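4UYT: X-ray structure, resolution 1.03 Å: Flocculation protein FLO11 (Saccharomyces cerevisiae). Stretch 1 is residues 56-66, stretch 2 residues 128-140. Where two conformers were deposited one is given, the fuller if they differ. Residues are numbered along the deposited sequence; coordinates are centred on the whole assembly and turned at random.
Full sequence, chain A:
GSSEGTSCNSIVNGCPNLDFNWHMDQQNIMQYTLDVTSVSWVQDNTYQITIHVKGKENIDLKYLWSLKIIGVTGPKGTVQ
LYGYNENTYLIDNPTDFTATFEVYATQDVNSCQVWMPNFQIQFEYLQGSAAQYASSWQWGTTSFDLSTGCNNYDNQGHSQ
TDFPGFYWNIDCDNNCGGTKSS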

# COMPACT_ATOMS: atom_id res chain seq x y z
N LYS A 56 8.17 0.71 11.55
CA LYS A 56 8.76 0.04 12.71
C LYS A 56 8.81 0.94 13.94
O LYS A 56 8.54 0.51 15.06
CB LYS A 56 10.17 -0.46 12.37
CG LYS A 56 10.79 -1.34 13.45
CD LYS A 56 11.90 -2.25 12.94
CE LYS A 56 12.46 -3.14 14.04
NZ LYS A 56 13.25 -4.26 13.45
N GLU A 57 9.20 2.19 13.70
CA GLU A 57 9.22 3.22 14.72
C GLU A 57 8.24 4.31 14.36
O GLU A 57 7.89 4.51 13.19
CB GLU A 57 10.61 3.83 14.83
CG GLU A 57 11.75 2.84 15.08
CD GLU A 57 11.65 2.11 16.41
OE1 GLU A 57 11.03 2.65 17.35
OE2 GLU A 57 12.21 1.00 16.53
N ASN A 58 7.81 5.03 15.39
CA ASN A 58 6.87 6.12 15.19
C ASN A 58 7.61 7.36 14.70
O ASN A 58 8.55 7.81 15.34
CB ASN A 58 6.13 6.43 16.49
CG ASN A 58 5.02 7.43 16.27
OD1 ASN A 58 4.17 7.22 15.42
ND2 ASN A 58 5.03 8.53 17.01
N ILE A 59 7.16 7.92 13.58
CA ILE A 59 7.69 9.15 13.02
C ILE A 59 6.58 10.19 13.04
O ILE A 59 5.53 10.03 12.44
CB ILE A 59 8.23 8.96 11.59
CG1 ILE A 59 9.34 7.92 11.61
CG2 ILE A 59 8.69 10.29 11.00
CD1 ILE A 59 9.91 7.61 10.23
N ASP A 60 6.85 11.27 13.77
CA ASP A 60 5.89 12.34 13.90
C ASP A 60 5.49 12.93 12.55
O ASP A 60 6.33 13.07 11.65
CB ASP A 60 6.44 13.45 14.78
CG ASP A 60 5.36 14.42 15.21
OD1 ASP A 60 4.73 14.17 16.26
OD2 ASP A 60 5.12 15.43 14.51
N LEU A 61 4.23 13.31 12.44
CA LEU A 61 3.72 13.92 11.21
C LEU A 61 4.53 15.14 10.75
O LEU A 61 4.57 15.44 9.56
CB LEU A 61 2.24 14.30 11.38
CG LEU A 61 1.51 14.78 10.12
CD1 LEU A 61 1.46 13.70 9.04
CD2 LEU A 61 0.09 15.24 10.45
N LYS A 62 5.17 15.85 11.68
CA LYS A 62 5.88 17.07 11.32
C LYS A 62 7.01 16.82 10.33
O LYS A 62 7.39 17.72 9.58
CB LYS A 62 6.41 17.78 12.57
CG LYS A 62 7.64 17.13 13.18
CD LYS A 62 7.95 17.70 14.55
CE LYS A 62 9.25 17.14 15.08
NZ LYS A 62 9.49 17.61 16.47
N TYR A 63 7.55 15.60 10.32
CA TYR A 63 8.64 15.28 9.40
C TYR A 63 8.18 15.06 7.96
O TYR A 63 9.00 15.01 7.05
CB TYR A 63 9.37 14.03 9.87
CG TYR A 63 10.06 14.14 11.21
CD1 TYR A 63 11.27 14.82 11.33
CD2 TYR A 63 9.51 13.59 12.35
CE1 TYR A 63 11.91 14.92 12.55
CE2 TYR A 63 10.14 13.69 13.57
CZ TYR A 63 11.34 14.36 13.67
OH TYR A 63 11.96 14.46 14.89
N LEU A 64 6.87 14.89 7.76
CA LEU A 64 6.31 14.53 6.46
C LEU A 64 6.01 15.73 5.57
O LEU A 64 5.37 16.69 6.00
CB LEU A 64 5.03 13.73 6.67
CG LEU A 64 4.44 13.10 5.41
CD1 LEU A 64 5.31 11.97 4.89
CD2 LEU A 64 3.04 12.59 5.70
N TRP A 65 6.44 15.66 4.31
CA TRP A 65 6.08 16.65 3.29
C TRP A 65 4.93 16.13 2.40
O TRP A 65 3.95 16.83 2.18
CB TRP A 65 7.31 17.05 2.47
CG TRP A 65 7.02 18.03 1.39
CD1 TRP A 65 7.15 17.81 0.06
CD2 TRP A 65 6.54 19.37 1.54
NE1 TRP A 65 6.79 18.94 -0.65
CE2 TRP A 65 6.40 19.91 0.24
CE3 TRP A 65 6.20 20.16 2.63
CZ2 TRP A 65 5.97 21.23 0.02
CZ3 TRP A 65 5.77 21.47 2.41
CH2 TRP A 65 5.65 21.98 1.10
N SER A 66 5.05 14.90 1.92
CA SER A 66 4.00 14.38 1.08
C SER A 66 3.98 12.86 1.12
O SER A 66 5.00 12.20 1.36
CB SER A 66 4.18 14.86 -0.36
OG SER A 66 5.35 14.30 -0.95
N GLY A 128 10.40 20.57 1.64
CA GLY A 128 9.58 21.74 1.88
C GLY A 128 9.80 22.24 3.30
O GLY A 128 10.93 22.24 3.81
N SER A 129 8.70 22.62 3.95
CA SER A 129 8.76 23.15 5.29
C SER A 129 9.15 22.10 6.33
O SER A 129 9.52 22.45 7.44
CB SER A 129 7.44 23.82 5.66
OG SER A 129 6.34 22.94 5.50
N ALA A 130 9.06 20.82 5.99
CA ALA A 130 9.49 19.78 6.93
C ALA A 130 11.01 19.65 7.06
O ALA A 130 11.50 19.02 7.99
CB ALA A 130 8.90 18.44 6.52
N ALA A 131 11.74 20.26 6.12
CA ALA A 131 13.20 20.24 6.16
C ALA A 131 13.78 20.86 7.44
O ALA A 131 14.88 20.52 7.86
CB ALA A 131 13.77 20.95 4.94
N GLN A 132 13.00 21.72 8.08
CA GLN A 132 13.43 22.34 9.33
C GLN A 132 13.70 21.35 10.44
O GLN A 132 14.42 21.68 11.39
CB GLN A 132 12.40 23.37 9.80
CG GLN A 132 11.13 22.76 10.34
CD GLN A 132 10.11 23.81 10.68
OE1 GLN A 132 10.33 24.61 11.59
NE2 GLN A 132 8.99 23.84 9.96
N TYR A 133 13.13 20.15 10.35
CA TYR A 133 13.29 19.14 11.41
C TYR A 133 14.40 18.13 11.17
O TYR A 133 14.50 17.13 11.87
CB TYR A 133 11.96 18.42 11.64
CG TYR A 133 10.83 19.37 11.93
CD1 TYR A 133 10.80 20.10 13.12
CD2 TYR A 133 9.81 19.55 11.01
CE1 TYR A 133 9.75 20.98 13.38
CE2 TYR A 133 8.76 20.42 11.27
CZ TYR A 133 8.74 21.13 12.45
OH TYR A 133 7.69 21.99 12.68
N ALA A 134 15.27 18.41 10.20
CA ALA A 134 16.33 17.46 9.82
C ALA A 134 17.24 17.02 10.97
O ALA A 134 17.71 15.89 11.00
CB ALA A 134 17.18 18.03 8.68
N SER A 135 17.51 17.92 11.90
CA SER A 135 18.46 17.62 12.97
C SER A 135 18.03 16.49 13.89
O SER A 135 18.88 15.87 14.54
CB SER A 135 18.76 18.88 13.79
OG SER A 135 17.66 19.25 14.60
N SER A 136 16.72 16.21 13.95
CA SER A 136 16.21 15.15 14.82
C SER A 136 15.78 13.91 14.03
O SER A 136 15.26 12.95 14.60
CB SER A 136 15.06 15.67 15.68
OG SER A 136 14.00 16.14 14.88
N TRP A 137 16.01 13.93 12.73
CA TRP A 137 15.66 12.79 11.90
C TRP A 137 16.61 11.63 12.20
O TRP A 137 17.82 11.80 12.22
CB TRP A 137 15.72 13.18 10.43
CG TRP A 137 15.43 12.03 9.57
CD1 TRP A 137 16.34 11.16 9.06
CD2 TRP A 137 14.14 11.56 9.14
NE1 TRP A 137 15.71 10.18 8.35
CE2 TRP A 137 14.36 10.41 8.37
CE3 TRP A 137 12.82 12.01 9.33
CZ2 TRP A 137 13.33 9.68 7.80
CZ3 TRP A 137 11.80 11.30 8.75
CH2 TRP A 137 12.05 10.14 8.01
N GLN A 138 16.05 10.44 12.43
CA GLN A 138 16.88 9.30 12.76
C GLN A 138 16.39 7.99 12.17
O GLN A 138 16.64 6.93 12.75
CB GLN A 138 17.02 9.20 14.27
CG GLN A 138 15.72 9.06 15.03
CD GLN A 138 15.93 8.95 16.52
OE1 GLN A 138 15.36 9.71 17.30
NE2 GLN A 138 16.76 8.01 16.94
N TRP A 139 15.73 8.04 11.01
CA TRP A 139 15.15 6.84 10.47
C TRP A 139 15.62 6.52 9.05
O TRP A 139 14.94 5.77 8.36
CB TRP A 139 13.60 6.91 10.56
CG TRP A 139 13.16 7.19 11.96
CD1 TRP A 139 13.08 6.30 12.99
CD2 TRP A 139 12.82 8.46 12.50
NE1 TRP A 139 12.67 6.94 14.14
CE2 TRP A 139 12.52 8.27 13.87
CE3 TRP A 139 12.72 9.74 11.95
CZ2 TRP A 139 12.12 9.33 14.69
CZ3 TRP A 139 12.33 10.79 12.77
CH2 TRP A 139 12.05 10.58 14.13
N GLY A 140 16.78 7.03 8.63
CA GLY A 140 17.34 6.66 7.34
C GLY A 140 16.77 7.42 6.16
O GLY A 140 16.41 8.59 6.28

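The two stretches meet largely through side chains, some of them packed on the partner's backbone, with no backbone-to-backbone hydrogen bond between them. Stretch 1 is mostly loop and turn, with a short 3-10 segment at 61-63 and a corner at Trp65; stretch 2 runs in 3-10 turns from 129 to 136 and then opens into a loop. The chains come closest at Tyr63 and Ala130, whose CA atoms lie 5.2 Å apart, and stand wider at Glu57 and Trp139, where CA to CA is 8.1 Å. There the Trp139 indole spans the gap, its NE1 3.8 Å from Glu57 CB. The contact buries 713 Å² summed over both sides.

Tyr63 is the principal bump, with 122 Å² covered. Its CA-to-CB bond points sideways, but with chi1 in the m well the ring reaches into a hollow lined by Tyr133, Ser136, Trp137 and Trp139. Both tryptophans turn an edge toward its face: the six-membered ring of Trp139 lies 5.1 Å centroid to centroid from the Tyr63 ring with planes at 74°, and that of Trp137 is offset, at 5.7 Å and 73°. For Trp139, whose CZ3 lies over the Tyr63 face, the steep angle brings ring hydrogens toward pi density; the Trp137 pair is less direct. At the edge of the Tyr63 ring, Tyr133 O lies 3.5 Å from Tyr63 CE1; Tyr133 CB, 3.6 Å from the same CE1, sits out of the ring plane, on the side away from Trp139. At the tip, Tyr63 OH and Ser136 OG are 2.6 Å apart, a short hydrogen bond in which either could be the donor; it is the one hydrogen bond between the stretches, and it gives the phenol a polar partner at the end of an apolar pocket.

Ala130 fits where the chains are closest. Its CB points toward stretch 1 and sits 3.5 Å from both Lys62 O and Tyr63 O, so a single methyl fills the space against the backbone.

Beside it, Lys62 lies across Tyr133: Lys62 CG is 3.9 Å from the Tyr133 ring centroid, 11° off the normal, so the aliphatic part of the lysine covers the ring face. Ile59 does the same for Trp139, its CG1 standing 3.8 Å from the centroid of the five-membered ring, 19° off the normal. The same side chain also touches Trp137, with Ile59 CG2 4.0 Å from Trp137 CZ3. Trp139 thus presents a face to isoleucine and an edge to tyrosine.

At the other end, Trp65 offers a flat face to Gly128, whose CA lies 3.7 Å from the centroid of the six-membered ring and 6° off its normal. An ideal CB on Gly128 would fall 2.5 Å from Trp65 CZ3, a clash, so the close fit depends on the absent side chain; the positive phi of 55° also favours glycine.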